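Local coordinates for protein oxidoreductase (Thermotoga maritima, PDB 1ZH8) that binds NADP on a Rossmann-type fold and probably catalyses NADP-dependent oxidation or reduction of an alcohol or carbonyl group in a substrate not identified here, at residues 86-91 / 97-102; 113-118 / 318-323; 24-29 / 56-61; 32-37 / 292-297. All coordinates share one frame; numbering follows the deposited sequence.

Overall arrangement
From the N terminus, the chain leaves strand 19-24 through the glycine-rich turn of interaction 3, which closes a short loop on helix 55-65 beside the diphosphate and 2'-phosphate of NADP. Interaction 1 follows in series, packing helix 95-104 on strand 85-88; it touches interaction 3 through Thr-89 OG1 and Gly-25 O. Interactions 2 and 4 close far longer loops. Residues 113-118, beyond strand 108-112, meet helix 313-329 some 200 residues later, while 32-37 on helix 28-39 meets helix 290-303. Interaction 4 encloses interaction 1 along the chain but crosses interactions 2 and 3. Both long closures tie the nucleotide-binding half to helices late in the chain.

Interaction 1: residues 86-91 / 97-102; sequences VDLTLP and PFIEKA. With NAP (NADP nicotinamide-adenine-dinucleotide phosphate), chain D.
Within the beta-alpha-beta unit formed by strand 85-88, helix 95-104 and strand 108-112, Leu-88 and Leu-90 meet Phe-98 on the crossover helix. Strand and helix segments run almost antiparallel, at 175°, with their axes 10.3 Å apart. Val-86 CG2 touches Ala-102 CB at 4.1 Å. Two residues on, Leu-88 sends CD1 into the angle between Phe-98 CB and Ile-99 CG1, the latter 3.9 Å away. Past the strand end, Leu-90 has CG anti to the carbonyl carbon (chi1 -62°), which carries CD1 to within 3.4 Å of Phe-98 CD2, the leucine side chain crossing the phenylalanine at about a right angle. The two methyls of Leu-90 divide the work: CD2 lies 3.4 Å from NADP N3A, so the residue is wedged between adenine and helix. Its backbone O accepts a hydrogen bond from the ribose hydroxyl O3D of NADP at 2.8 Å. On the helix, the Phe-98 ring also stacks with Tyr-74. With Phe-98 cut back to alanine, Leu-90 CD1 would probably face a gap and Tyr-74 would lose its stacking partner. Across the segments the contact is wholly apolar, and the cofactor gains its directional bond here from a backbone carbonyl, independent of side-chain chemistry.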
# COMPACT_ATOMS: atom_id res chain seq x y z
N VAL A 86 26.85 -10.81 28.61
CA VAL A 86 25.56 -10.65 29.22
C VAL A 86 24.48 -10.57 28.13
O VAL A 86 24.73 -10.14 26.99
CB VAL A 86 25.51 -9.44 30.19
CG1 VAL A 86 26.49 -9.64 31.38
CG2 VAL A 86 25.82 -8.11 29.47
N ASP A 87 23.29 -11.05 28.48
CA ASP A 87 22.15 -11.01 27.59
C ASP A 87 21.12 -10.05 28.17
O ASP A 87 20.59 -10.27 29.26
CB ASP A 87 21.59 -12.43 27.47
CG ASP A 87 20.37 -12.51 26.56
OD1 ASP A 87 20.19 -11.59 25.72
OD2 ASP A 87 19.61 -13.50 26.70
N LEU A 88 20.84 -8.97 27.45
CA LEU A 88 19.93 -7.96 27.96
C LEU A 88 18.56 -8.12 27.32
O LEU A 88 18.41 -7.98 26.10
CB LEU A 88 20.46 -6.55 27.73
CG LEU A 88 21.95 -6.30 27.99
CD1 LEU A 88 22.41 -4.88 27.56
CD2 LEU A 88 22.31 -6.59 29.43
N THR A 89 17.57 -8.45 28.15
CA THR A 89 16.18 -8.52 27.71
C THR A 89 15.37 -7.55 28.55
O THR A 89 14.58 -7.95 29.42
CB THR A 89 15.62 -9.96 27.85
OG1 THR A 89 16.11 -10.53 29.07
CG2 THR A 89 16.11 -10.82 26.68
N LEU A 90 15.57 -6.27 28.28
CA LEU A 90 15.12 -5.19 29.16
C LEU A 90 14.18 -4.26 28.43
O LEU A 90 14.06 -4.33 27.19
CB LEU A 90 16.33 -4.38 29.60
CG LEU A 90 17.33 -5.19 30.41
CD1 LEU A 90 18.65 -4.48 30.42
CD2 LEU A 90 16.81 -5.38 31.79
N PRO A 91 13.52 -3.36 29.20
CA PRO A 91 12.87 -2.22 28.59
C PRO A 91 13.91 -1.48 27.74
O PRO A 91 15.03 -1.22 28.19
CB PRO A 91 12.47 -1.35 29.80
CG PRO A 91 12.29 -2.33 30.91
CD PRO A 91 13.33 -3.40 30.66
N PRO A 97 22.51 2.66 28.36
CA PRO A 97 23.37 2.69 29.57
C PRO A 97 23.91 1.32 29.97
O PRO A 97 25.04 1.25 30.46
CB PRO A 97 22.45 3.27 30.67
CG PRO A 97 21.07 3.13 30.15
CD PRO A 97 21.16 3.21 28.64
N PHE A 98 23.15 0.25 29.75
CA PHE A 98 23.57 -1.09 30.17
C PHE A 98 24.66 -1.68 29.25
O PHE A 98 25.59 -2.33 29.72
CB PHE A 98 22.38 -2.03 30.30
CG PHE A 98 21.66 -1.94 31.62
CD1 PHE A 98 21.50 -0.70 32.26
CD2 PHE A 98 21.15 -3.08 32.23
CE1 PHE A 98 20.83 -0.62 33.50
CE2 PHE A 98 20.47 -3.02 33.43
CZ PHE A 98 20.31 -1.79 34.08
N ILE A 99 24.55 -1.41 27.96
CA ILE A 99 25.61 -1.78 27.01
C ILE A 99 26.91 -1.09 27.42
O ILE A 99 27.96 -1.73 27.50
CB ILE A 99 25.21 -1.47 25.55
CG1 ILE A 99 24.15 -2.47 25.07
CG2 ILE A 99 26.46 -1.45 24.63
CD1 ILE A 99 23.39 -2.05 23.79
N GLU A 100 26.82 0.20 27.72
CA GLU A 100 28.00 0.96 28.12
C GLU A 100 28.62 0.40 29.39
O GLU A 100 29.85 0.33 29.50
CB GLU A 100 27.69 2.45 28.32
CG GLU A 100 28.97 3.29 28.44
CD GLU A 100 28.73 4.79 28.46
OE1 GLU A 100 27.57 5.22 28.26
OE2 GLU A 100 29.70 5.54 28.67
N LYS A 101 27.78 0.03 30.36
CA LYS A 101 28.30 -0.55 31.60
C LYS A 101 29.07 -1.85 31.28
O LYS A 101 30.18 -2.05 31.77
CB LYS A 101 27.19 -0.79 32.63
CG LYS A 101 26.88 0.41 33.50
CD LYS A 101 25.44 0.40 34.03
CE LYS A 101 25.08 1.75 34.66
NZ LYS A 101 23.61 1.94 34.86
N ALA A 102 28.50 -2.70 30.43
CA ALA A 102 29.14 -3.96 30.08
C ALA A 102 30.51 -3.75 29.40
O ALA A 102 31.50 -4.40 29.76
CB ALA A 102 28.22 -4.78 29.20
PA NAP D . 9.24 -7.68 29.96
O1A NAP D . 8.45 -8.92 30.17
O2A NAP D . 8.67 -6.50 30.64
O5B NAP D . 10.76 -7.98 30.38
C5B NAP D . 11.57 -6.94 30.90
C4B NAP D . 12.31 -7.49 32.11
O4B NAP D . 13.30 -6.57 32.53
C3B NAP D . 11.38 -7.71 33.30
O3B NAP D . 11.86 -8.85 33.93
C2B NAP D . 11.66 -6.46 34.13
O2B NAP D . 11.31 -6.33 35.50
C1B NAP D . 13.16 -6.35 33.93
N9A NAP D . 13.64 -5.03 34.31
C8A NAP D . 12.98 -3.82 34.22
N7A NAP D . 13.82 -2.86 34.67
C5A NAP D . 14.98 -3.44 35.05
C6A NAP D . 16.17 -2.94 35.58
N6A NAP D . 16.30 -1.65 35.83
N1A NAP D . 17.21 -3.78 35.86
C2A NAP D . 17.07 -5.13 35.62
N3A NAP D . 15.91 -5.63 35.10
C4A NAP D . 14.88 -4.80 34.82
O3 NAP D . 9.30 -7.37 28.40
PN NAP D . 9.85 -8.40 27.29
O1N NAP D . 10.58 -9.58 27.85
O2N NAP D . 8.69 -8.51 26.42
O5D NAP D . 10.95 -7.55 26.48
C5D NAP D . 12.29 -7.37 26.91
C4D NAP D . 13.17 -7.12 25.68
O4D NAP D . 13.02 -8.20 24.78
C3D NAP D . 12.72 -5.86 24.93
O3D NAP D . 13.83 -5.12 24.49
C2D NAP D . 11.95 -6.36 23.74
O2D NAP D . 12.03 -5.50 22.63
C1D NAP D . 12.61 -7.71 23.50
N1N NAP D . 11.68 -8.63 22.85
C2N NAP D . 12.05 -9.16 21.64
C3N NAP D . 11.20 -10.04 20.96
C7N NAP D . 11.69 -10.80 19.75
O7N NAP D . 10.76 -11.63 19.11
N7N NAP D . 12.96 -10.68 19.31
C4N NAP D . 9.97 -10.38 21.53
C5N NAP D . 9.60 -9.85 22.77
C6N NAP D . 10.47 -8.97 23.43
P2B NAP D . 10.92 -7.41 36.63
O1X NAP D . 12.16 -7.99 37.29
O2X NAP D . 10.12 -8.55 36.05
O3X NAP D . 10.11 -6.61 37.63

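Interaction 2: residues 113-118 / 318-323; sequences KPISTD and KDLAFI. With NAP (NADP nicotinamide-adenine-dinucleotide phosphate), chain D.
The backbone of 113-118 is an irregular loop, with a cis peptide before Pro-114, that passes beside helical residues 318-323 and carries Ile-115 and Ser-116 to Leu-320. It leads out of the Rossmann fold's strand 108-112 and into helix 119-131. From the helix, Leu-320 touches with CD2. With CG anti to the backbone N (chi1 -177°), its branched end reaches out to the loop, where CD2 lies 3.7 Å from Ile-115 CG2; the two side chains cross at about a right angle. That same methyl lies 3.7 Å from Asp-118 C, tucked into the bend of the loop backbone. Beyond it, Thr-117 OG1 donates to Asp-118 OD2 at 2.8 Å, meeting the oxygen from above the carboxylate plane, while Asp-118 OD1 pairs with Thr-121 and the side chain caps the start of helix 119-131. At the other end of the loop, Lys-113 grips the nicotinamide ribose of NADP: its O accepts from O2D at 2.6 Å. Its chain, bent at chi2 and chi3, curls back so that NZ donates to the same hydroxyl oxygen, and NZ also forms a salt bridge with Asp-198. Nearest of all across the two segments, Leu-320 CD2 lies 3.3 Å from Ser-116 O.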
# COMPACT_ATOMS: atom_id res chain seq x y z
N LYS A 113 16.42 -6.27 20.30
CA LYS A 113 15.90 -5.16 19.53
C LYS A 113 14.78 -4.51 20.33
O LYS A 113 14.25 -5.14 21.24
CB LYS A 113 15.38 -5.65 18.17
CG LYS A 113 14.64 -7.01 18.18
CD LYS A 113 13.38 -7.05 19.08
CE LYS A 113 12.30 -6.12 18.59
NZ LYS A 113 11.18 -5.99 19.53
N PRO A 114 14.42 -3.26 20.01
CA PRO A 114 15.13 -2.32 19.12
C PRO A 114 16.48 -1.93 19.70
O PRO A 114 16.64 -1.98 20.93
CB PRO A 114 14.19 -1.10 19.06
CG PRO A 114 12.81 -1.64 19.56
CD PRO A 114 13.16 -2.69 20.54
N ILE A 115 17.43 -1.54 18.84
CA ILE A 115 18.71 -1.07 19.31
C ILE A 115 18.56 -0.05 20.46
O ILE A 115 19.26 -0.18 21.47
CB ILE A 115 19.59 -0.52 18.16
CG1 ILE A 115 21.01 -0.23 18.66
CG2 ILE A 115 18.97 0.71 17.52
CD1 ILE A 115 21.92 0.43 17.61
N SER A 116 17.67 0.92 20.33
CA SER A 116 17.39 1.90 21.39
C SER A 116 16.03 2.57 21.16
O SER A 116 15.26 2.10 20.33
CB SER A 116 18.49 2.95 21.49
OG SER A 116 18.32 3.72 22.66
N THR A 117 15.75 3.65 21.88
CA THR A 117 14.43 4.23 21.91
C THR A 117 14.16 5.07 20.68
O THR A 117 13.00 5.32 20.33
CB THR A 117 14.26 5.15 23.14
OG1 THR A 117 15.32 6.11 23.13
CG2 THR A 117 14.31 4.36 24.44
N ASP A 118 15.24 5.51 20.04
CA ASP A 118 15.20 6.37 18.85
C ASP A 118 16.59 6.40 18.21
O ASP A 118 17.57 5.90 18.78
CB ASP A 118 14.77 7.80 19.22
CG ASP A 118 15.53 8.34 20.41
OD1 ASP A 118 16.72 8.64 20.24
OD2 ASP A 118 14.97 8.43 21.52
N LYS A 318 19.74 1.01 11.30
CA LYS A 318 19.02 1.17 10.03
C LYS A 318 17.58 0.65 10.10
O LYS A 318 16.68 1.24 9.52
CB LYS A 318 19.78 0.52 8.86
CG LYS A 318 21.10 1.22 8.53
CD LYS A 318 21.98 0.37 7.60
CE LYS A 318 23.19 1.20 7.13
NZ LYS A 318 24.04 0.51 6.14
N ASP A 319 17.35 -0.44 10.84
CA ASP A 319 15.98 -0.90 11.02
C ASP A 319 15.15 0.17 11.73
O ASP A 319 14.01 0.48 11.33
CB ASP A 319 15.91 -2.19 11.83
CG ASP A 319 16.66 -3.34 11.20
OD1 ASP A 319 16.76 -3.41 9.96
OD2 ASP A 319 17.15 -4.19 11.98
N LEU A 320 15.73 0.73 12.79
CA LEU A 320 15.01 1.67 13.61
C LEU A 320 14.74 2.94 12.79
O LEU A 320 13.62 3.42 12.78
CB LEU A 320 15.78 1.95 14.90
CG LEU A 320 15.13 2.87 15.93
CD1 LEU A 320 13.72 2.43 16.26
CD2 LEU A 320 15.95 2.87 17.19
N ALA A 321 15.75 3.42 12.07
CA ALA A 321 15.62 4.59 11.17
C ALA A 321 14.44 4.52 10.19
O ALA A 321 13.73 5.51 9.99
CB ALA A 321 16.93 4.82 10.41
N PHE A 322 14.22 3.35 9.58
CA PHE A 322 13.06 3.15 8.72
C PHE A 322 11.77 3.47 9.48
O PHE A 322 10.94 4.26 9.01
CB PHE A 322 13.02 1.71 8.15
CG PHE A 322 11.73 1.39 7.43
CD1 PHE A 322 11.59 1.66 6.07
CD2 PHE A 322 10.66 0.83 8.11
CE1 PHE A 322 10.41 1.38 5.39
CE2 PHE A 322 9.46 0.54 7.45
CZ PHE A 322 9.34 0.81 6.08
N ILE A 323 11.60 2.87 10.67
CA ILE A 323 10.39 3.11 11.46
C ILE A 323 10.32 4.55 11.95
O ILE A 323 9.29 5.20 11.81
CB ILE A 323 10.27 2.13 12.64
CG1 ILE A 323 10.19 0.68 12.13
CG2 ILE A 323 9.05 2.45 13.50
CD1 ILE A 323 9.00 0.43 11.27
PA NAP D . 9.24 -7.68 29.96
O1A NAP D . 8.45 -8.92 30.17
O2A NAP D . 8.67 -6.50 30.64
O5B NAP D . 10.76 -7.98 30.38
C5B NAP D . 11.57 -6.94 30.90
C4B NAP D . 12.31 -7.49 32.11
O4B NAP D . 13.30 -6.57 32.53
C3B NAP D . 11.38 -7.71 33.30
O3B NAP D . 11.86 -8.85 33.93
C2B NAP D . 11.66 -6.46 34.13
O2B NAP D . 11.31 -6.33 35.50
C1B NAP D . 13.16 -6.35 33.93
N9A NAP D . 13.64 -5.03 34.31
C8A NAP D . 12.98 -3.82 34.22
N7A NAP D . 13.82 -2.86 34.67
C5A NAP D . 14.98 -3.44 35.05
C6A NAP D . 16.17 -2.94 35.58
N6A NAP D . 16.30 -1.65 35.83
N1A NAP D . 17.21 -3.78 35.86
C2A NAP D . 17.07 -5.13 35.62
N3A NAP D . 15.91 -5.63 35.10
C4A NAP D . 14.88 -4.80 34.82
O3 NAP D . 9.30 -7.37 28.40
PN NAP D . 9.85 -8.40 27.29
O1N NAP D . 10.58 -9.58 27.85
O2N NAP D . 8.69 -8.51 26.42
O5D NAP D . 10.95 -7.55 26.48
C5D NAP D . 12.29 -7.37 26.91
C4D NAP D . 13.17 -7.12 25.68
O4D NAP D . 13.02 -8.20 24.78
C3D NAP D . 12.72 -5.86 24.93
O3D NAP D . 13.83 -5.12 24.49
C2D NAP D . 11.95 -6.36 23.74
O2D NAP D . 12.03 -5.50 22.63
C1D NAP D . 12.61 -7.71 23.50
N1N NAP D . 11.68 -8.63 22.85
C2N NAP D . 12.05 -9.16 21.64
C3N NAP D . 11.20 -10.04 20.96
C7N NAP D . 11.69 -10.80 19.75
O7N NAP D . 10.76 -11.63 19.11
N7N NAP D . 12.96 -10.68 19.31
C4N NAP D . 9.97 -10.38 21.53
C5N NAP D . 9.60 -9.85 22.77
C6N NAP D . 10.47 -8.97 23.43
P2B NAP D . 10.92 -7.41 36.63
O1X NAP D . 12.16 -7.99 37.29
O2X NAP D . 10.12 -8.55 36.05
O3X NAP D . 10.11 -6.61 37.63

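Interaction 3: residues 24-29 / 56-61; sequences VGCGIA and SHAEEF. With NAP (NADP nicotinamide-adenine-dinucleotide phosphate), chain D.
Cys-26, in the turn between strand 19-24 and helix 28-39, packs against His-57, Ala-58 and Phe-61 of helix 55-65. The turn begins as Val-24 ends its strand and Gly-25 passes close to the adenosine ribose, its CA 3.5 Å from O4B of NADP. The backbone angles there would jam a side chain against the preceding carbonyl, and the cofactor would block it too. Cys-26 then turns toward the helix. SG is anti to the carbonyl carbon (chi1 -57°), which brings it to 3.8 Å from Phe-61 CB and close to Ala-58. The sulfur also approaches the Phe-61 ring obliquely, 4.3 Å from its centroid, in a sulfur-aromatic contact, while Cys-26 CB rests near His-57 O. Gly-27 is the N-cap of helix 28-39; a side chain on it would run into O5B of NADP. At the first turn of that helix, Ile-28 N donates to NADP O1A at 3.0 Å with a nearly straight bond (174°). Ala-29 N donates to NADP O1N at 2.8 Å, so successive amides each hold one phosphate of the diphosphate. From the second segment, His-57 reaches past the cysteine to the 2'-phosphate, where ND1 donates to O2X at 2.7 Å. That oxygen lies at the ring edge and in its plane, and a contact to this phosphate is one that NAD could not offer. Together, the glycine-rich turn and the helix amides on the diphosphate fit the GxGxxA dinucleotide-binding motif of the Rossmann fold.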
# COMPACT_ATOMS: atom_id res chain seq x y z
N VAL A 24 20.06 -10.70 32.05
CA VAL A 24 19.66 -9.48 32.72
C VAL A 24 18.27 -9.07 32.25
O VAL A 24 18.07 -8.74 31.08
CB VAL A 24 20.63 -8.29 32.45
CG1 VAL A 24 20.22 -7.06 33.32
CG2 VAL A 24 22.10 -8.68 32.66
N GLY A 25 17.32 -9.08 33.17
CA GLY A 25 15.93 -8.82 32.86
C GLY A 25 15.20 -10.13 32.62
O GLY A 25 15.18 -10.63 31.51
N CYS A 26 14.60 -10.68 33.67
CA CYS A 26 13.97 -11.98 33.59
C CYS A 26 12.47 -11.84 33.36
O CYS A 26 11.66 -12.02 34.28
CB CYS A 26 14.23 -12.74 34.88
SG CYS A 26 16.00 -12.93 35.26
N GLY A 27 12.11 -11.48 32.13
CA GLY A 27 10.72 -11.27 31.76
C GLY A 27 10.33 -12.23 30.64
O GLY A 27 10.89 -13.33 30.52
N ILE A 28 9.39 -11.79 29.81
CA ILE A 28 8.80 -12.67 28.83
C ILE A 28 9.86 -13.23 27.86
O ILE A 28 10.01 -14.46 27.74
CB ILE A 28 7.63 -12.00 28.10
CG1 ILE A 28 6.52 -11.69 29.11
CG2 ILE A 28 7.07 -12.91 27.01
CD1 ILE A 28 5.44 -10.74 28.57
N ALA A 29 10.60 -12.34 27.20
CA ALA A 29 11.60 -12.80 26.24
C ALA A 29 12.62 -13.75 26.86
O ALA A 29 12.92 -14.81 26.29
CB ALA A 29 12.29 -11.63 25.60
N SER A 56 12.32 -11.93 43.20
CA SER A 56 11.62 -13.20 43.11
C SER A 56 11.52 -13.67 41.66
O SER A 56 11.52 -14.89 41.39
CB SER A 56 10.24 -13.14 43.79
OG SER A 56 9.32 -12.41 43.01
N HIS A 57 11.44 -12.72 40.72
CA HIS A 57 11.41 -13.03 39.30
C HIS A 57 12.73 -13.62 38.81
O HIS A 57 12.75 -14.54 37.98
CB HIS A 57 11.07 -11.78 38.48
CG HIS A 57 9.63 -11.38 38.57
ND1 HIS A 57 9.08 -10.39 37.78
CD2 HIS A 57 8.62 -11.85 39.33
CE1 HIS A 57 7.80 -10.26 38.06
NE2 HIS A 57 7.49 -11.13 39.01
N ALA A 58 13.83 -13.09 39.35
CA ALA A 58 15.18 -13.57 39.04
C ALA A 58 15.40 -14.95 39.65
O ALA A 58 16.10 -15.78 39.05
CB ALA A 58 16.24 -12.60 39.54
N GLU A 59 14.82 -15.17 40.83
CA GLU A 59 14.92 -16.45 41.53
C GLU A 59 14.13 -17.56 40.82
O GLU A 59 14.62 -18.69 40.70
CB GLU A 59 14.49 -16.31 42.98
CG GLU A 59 15.45 -15.50 43.85
CD GLU A 59 14.90 -15.23 45.25
OE1 GLU A 59 13.65 -15.24 45.43
OE2 GLU A 59 15.71 -14.99 46.17
N GLU A 60 12.92 -17.24 40.34
CA GLU A 60 12.10 -18.18 39.55
C GLU A 60 12.85 -18.54 38.28
O GLU A 60 12.92 -19.71 37.90
CB GLU A 60 10.74 -17.56 39.17
CG GLU A 60 9.70 -17.45 40.29
CD GLU A 60 8.61 -16.37 40.01
OE1 GLU A 60 8.38 -15.98 38.82
OE2 GLU A 60 7.97 -15.92 40.99
N PHE A 61 13.41 -17.54 37.62
CA PHE A 61 14.24 -17.77 36.44
C PHE A 61 15.46 -18.65 36.77
O PHE A 61 15.73 -19.60 36.03
CB PHE A 61 14.68 -16.45 35.82
CG PHE A 61 15.35 -16.62 34.48
CD1 PHE A 61 14.59 -16.69 33.32
CD2 PHE A 61 16.73 -16.71 34.38
CE1 PHE A 61 15.21 -16.84 32.08
CE2 PHE A 61 17.35 -16.86 33.14
CZ PHE A 61 16.59 -16.93 32.00
PA NAP D . 9.24 -7.68 29.96
O1A NAP D . 8.45 -8.92 30.17
O2A NAP D . 8.67 -6.50 30.64
O5B NAP D . 10.76 -7.98 30.38
C5B NAP D . 11.57 -6.94 30.90
C4B NAP D . 12.31 -7.49 32.11
O4B NAP D . 13.30 -6.57 32.53
C3B NAP D . 11.38 -7.71 33.30
O3B NAP D . 11.86 -8.85 33.93
C2B NAP D . 11.66 -6.46 34.13
O2B NAP D . 11.31 -6.33 35.50
C1B NAP D . 13.16 -6.35 33.93
N9A NAP D . 13.64 -5.03 34.31
C8A NAP D . 12.98 -3.82 34.22
N7A NAP D . 13.82 -2.86 34.67
C5A NAP D . 14.98 -3.44 35.05
C6A NAP D . 16.17 -2.94 35.58
N6A NAP D . 16.30 -1.65 35.83
N1A NAP D . 17.21 -3.78 35.86
C2A NAP D . 17.07 -5.13 35.62
N3A NAP D . 15.91 -5.63 35.10
C4A NAP D . 14.88 -4.80 34.82
O3 NAP D . 9.30 -7.37 28.40
PN NAP D . 9.85 -8.40 27.29
O1N NAP D . 10.58 -9.58 27.85
O2N NAP D . 8.69 -8.51 26.42
O5D NAP D . 10.95 -7.55 26.48
C5D NAP D . 12.29 -7.37 26.91
C4D NAP D . 13.17 -7.12 25.68
O4D NAP D . 13.02 -8.20 24.78
C3D NAP D . 12.72 -5.86 24.93
O3D NAP D . 13.83 -5.12 24.49
C2D NAP D . 11.95 -6.36 23.74
O2D NAP D . 12.03 -5.50 22.63
C1D NAP D . 12.61 -7.71 23.50
N1N NAP D . 11.68 -8.63 22.85
C2N NAP D . 12.05 -9.16 21.64
C3N NAP D . 11.20 -10.04 20.96
C7N NAP D . 11.69 -10.80 19.75
O7N NAP D . 10.76 -11.63 19.11
N7N NAP D . 12.96 -10.68 19.31
C4N NAP D . 9.97 -10.38 21.53
C5N NAP D . 9.60 -9.85 22.77
C6N NAP D . 10.47 -8.97 23.43
P2B NAP D . 10.92 -7.41 36.63
O1X NAP D . 12.16 -7.99 37.29
O2X NAP D . 10.12 -8.55 36.05
O3X NAP D . 10.11 -6.61 37.63

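Interaction 4: residues 32-37 / 292-297; sequences ELHLPA and QKEFED
His-34 on helix 28-39 and Phe-295 on helix 290-303 meet where the two helix segments cross at -62°, their axes 9.8 Å apart. From CB, the histidine runs to CG anti to the carbonyl carbon (chi1 -74°), which turns the imidazole so that one face receives the phenylalanine edge. CG lies 3.9 Å from Phe-295 CE2. ND1 comes closest, 3.4 Å from Phe-295 CZ, and farther round the ring CE1 is also near CZ. The planes stand at 88° and the centroids are 5.1 Å apart, a T-shaped stack with the imidazole as the face. ND1 is hydrogen-bonded to Asp-87 OD2 and NE2 to Glu-112 OE2, so both ring nitrogens are engaged by acidic side chains while the edge of the phenyl lies over one face. Glu-294 OE2 lies 4.4 Å from NE2, oblique to the ring and not bonded to it. One turn on from His-34, Ala-37 closes the other end of the contact: its CB sits 3.6 Å from Gln-292 N. This small side chain lets the backbones come near, with the CA atoms of Ala-37 and Gln-292 just 4.6 Å apart. Replacing His-34 by leucine would probably leave Asp-87 and Glu-112 without their shared partner and the Phe-295 edge without an aromatic face. With Asp-87 and Glu-112 bonded to it and Glu-294 nearby, the imidazole may lean toward its protonated form. Its ring packing joins the two helices, and its polar bonds tie helix 28-39 to strands 85-88 and 108-112.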
# COMPACT_ATOMS: atom_id res chain seq x y z
N GLU A 32 10.75 -17.15 27.72
CA GLU A 32 9.92 -17.85 26.76
C GLU A 32 10.61 -18.01 25.42
O GLU A 32 10.30 -18.94 24.66
CB GLU A 32 8.55 -17.16 26.62
CG GLU A 32 7.60 -17.44 27.80
CD GLU A 32 6.20 -16.83 27.65
OE1 GLU A 32 5.85 -16.36 26.53
OE2 GLU A 32 5.44 -16.83 28.65
N LEU A 33 11.55 -17.11 25.15
CA LEU A 33 12.18 -17.03 23.85
C LEU A 33 13.67 -17.37 23.96
O LEU A 33 14.18 -18.20 23.22
CB LEU A 33 11.92 -15.65 23.23
CG LEU A 33 10.44 -15.25 23.02
CD1 LEU A 33 10.33 -13.86 22.43
CD2 LEU A 33 9.69 -16.25 22.11
N HIS A 34 14.36 -16.76 24.93
CA HIS A 34 15.81 -16.96 25.09
C HIS A 34 16.21 -18.26 25.75
O HIS A 34 17.06 -18.97 25.25
CB HIS A 34 16.48 -15.76 25.76
CG HIS A 34 16.59 -14.56 24.86
ND1 HIS A 34 17.64 -13.67 24.93
CD2 HIS A 34 15.80 -14.14 23.84
CE1 HIS A 34 17.47 -12.73 24.01
NE2 HIS A 34 16.37 -13.00 23.33
N LEU A 35 15.57 -18.58 26.87
CA LEU A 35 15.95 -19.78 27.59
C LEU A 35 15.77 -21.07 26.77
O LEU A 35 16.68 -21.88 26.71
CB LEU A 35 15.22 -19.87 28.92
CG LEU A 35 15.69 -21.00 29.84
CD1 LEU A 35 17.11 -20.74 30.34
CD2 LEU A 35 14.71 -21.10 30.99
N PRO A 36 14.61 -21.26 26.12
CA PRO A 36 14.48 -22.53 25.38
C PRO A 36 15.53 -22.66 24.25
O PRO A 36 16.02 -23.75 23.99
CB PRO A 36 13.05 -22.47 24.80
CG PRO A 36 12.36 -21.40 25.53
CD PRO A 36 13.41 -20.41 25.98
N ALA A 37 15.86 -21.56 23.61
CA ALA A 37 16.91 -21.57 22.61
C ALA A 37 18.26 -21.89 23.26
O ALA A 37 19.00 -22.76 22.79
CB ALA A 37 16.95 -20.26 21.88
N GLN A 292 17.61 -19.35 18.50
CA GLN A 292 18.70 -20.29 18.62
C GLN A 292 19.76 -19.93 17.60
O GLN A 292 20.95 -19.92 17.90
CB GLN A 292 18.18 -21.70 18.38
CG GLN A 292 19.20 -22.77 18.60
CD GLN A 292 18.61 -24.15 18.41
OE1 GLN A 292 17.50 -24.44 18.89
NE2 GLN A 292 19.33 -25.00 17.70
N LYS A 293 19.30 -19.61 16.39
CA LYS A 293 20.18 -19.30 15.29
C LYS A 293 21.01 -18.04 15.57
O LYS A 293 22.20 -17.99 15.25
CB LYS A 293 19.40 -19.19 13.99
CG LYS A 293 19.29 -20.52 13.28
CD LYS A 293 18.76 -20.31 11.88
CE LYS A 293 19.89 -20.10 10.86
NZ LYS A 293 19.36 -19.63 9.53
N GLU A 294 20.39 -17.05 16.20
CA GLU A 294 21.12 -15.84 16.52
C GLU A 294 22.15 -16.06 17.64
O GLU A 294 23.21 -15.43 17.64
CB GLU A 294 20.19 -14.63 16.78
CG GLU A 294 19.37 -14.69 18.05
CD GLU A 294 18.41 -13.53 18.19
OE1 GLU A 294 18.50 -12.55 17.42
OE2 GLU A 294 17.55 -13.59 19.10
N PHE A 295 21.86 -16.96 18.58
CA PHE A 295 22.81 -17.24 19.66
C PHE A 295 24.03 -18.00 19.13
O PHE A 295 25.17 -17.75 19.55
CB PHE A 295 22.16 -17.98 20.83
CG PHE A 295 21.53 -17.06 21.86
CD1 PHE A 295 22.33 -16.34 22.75
CD2 PHE A 295 20.15 -16.92 21.94
CE1 PHE A 295 21.75 -15.48 23.70
CE2 PHE A 295 19.56 -16.07 22.88
CZ PHE A 295 20.37 -15.34 23.77
N GLU A 296 23.79 -18.89 18.19
CA GLU A 296 24.85 -19.58 17.49
C GLU A 296 25.75 -18.55 16.81
O GLU A 296 26.98 -18.64 16.91
CB GLU A 296 24.27 -20.56 16.46
CG GLU A 296 23.61 -21.80 17.08
CD GLU A 296 22.95 -22.76 16.06
OE1 GLU A 296 23.04 -22.54 14.83
OE2 GLU A 296 22.34 -23.76 16.51
N ASP A 297 25.13 -17.57 16.15
CA ASP A 297 25.87 -16.59 15.36
C ASP A 297 26.74 -15.71 16.28
O ASP A 297 27.92 -15.46 16.00
CB ASP A 297 24.90 -15.76 14.51
CG ASP A 297 25.60 -14.77 13.59
OD1 ASP A 297 26.40 -15.18 12.73
OD2 ASP A 297 25.34 -13.57 13.71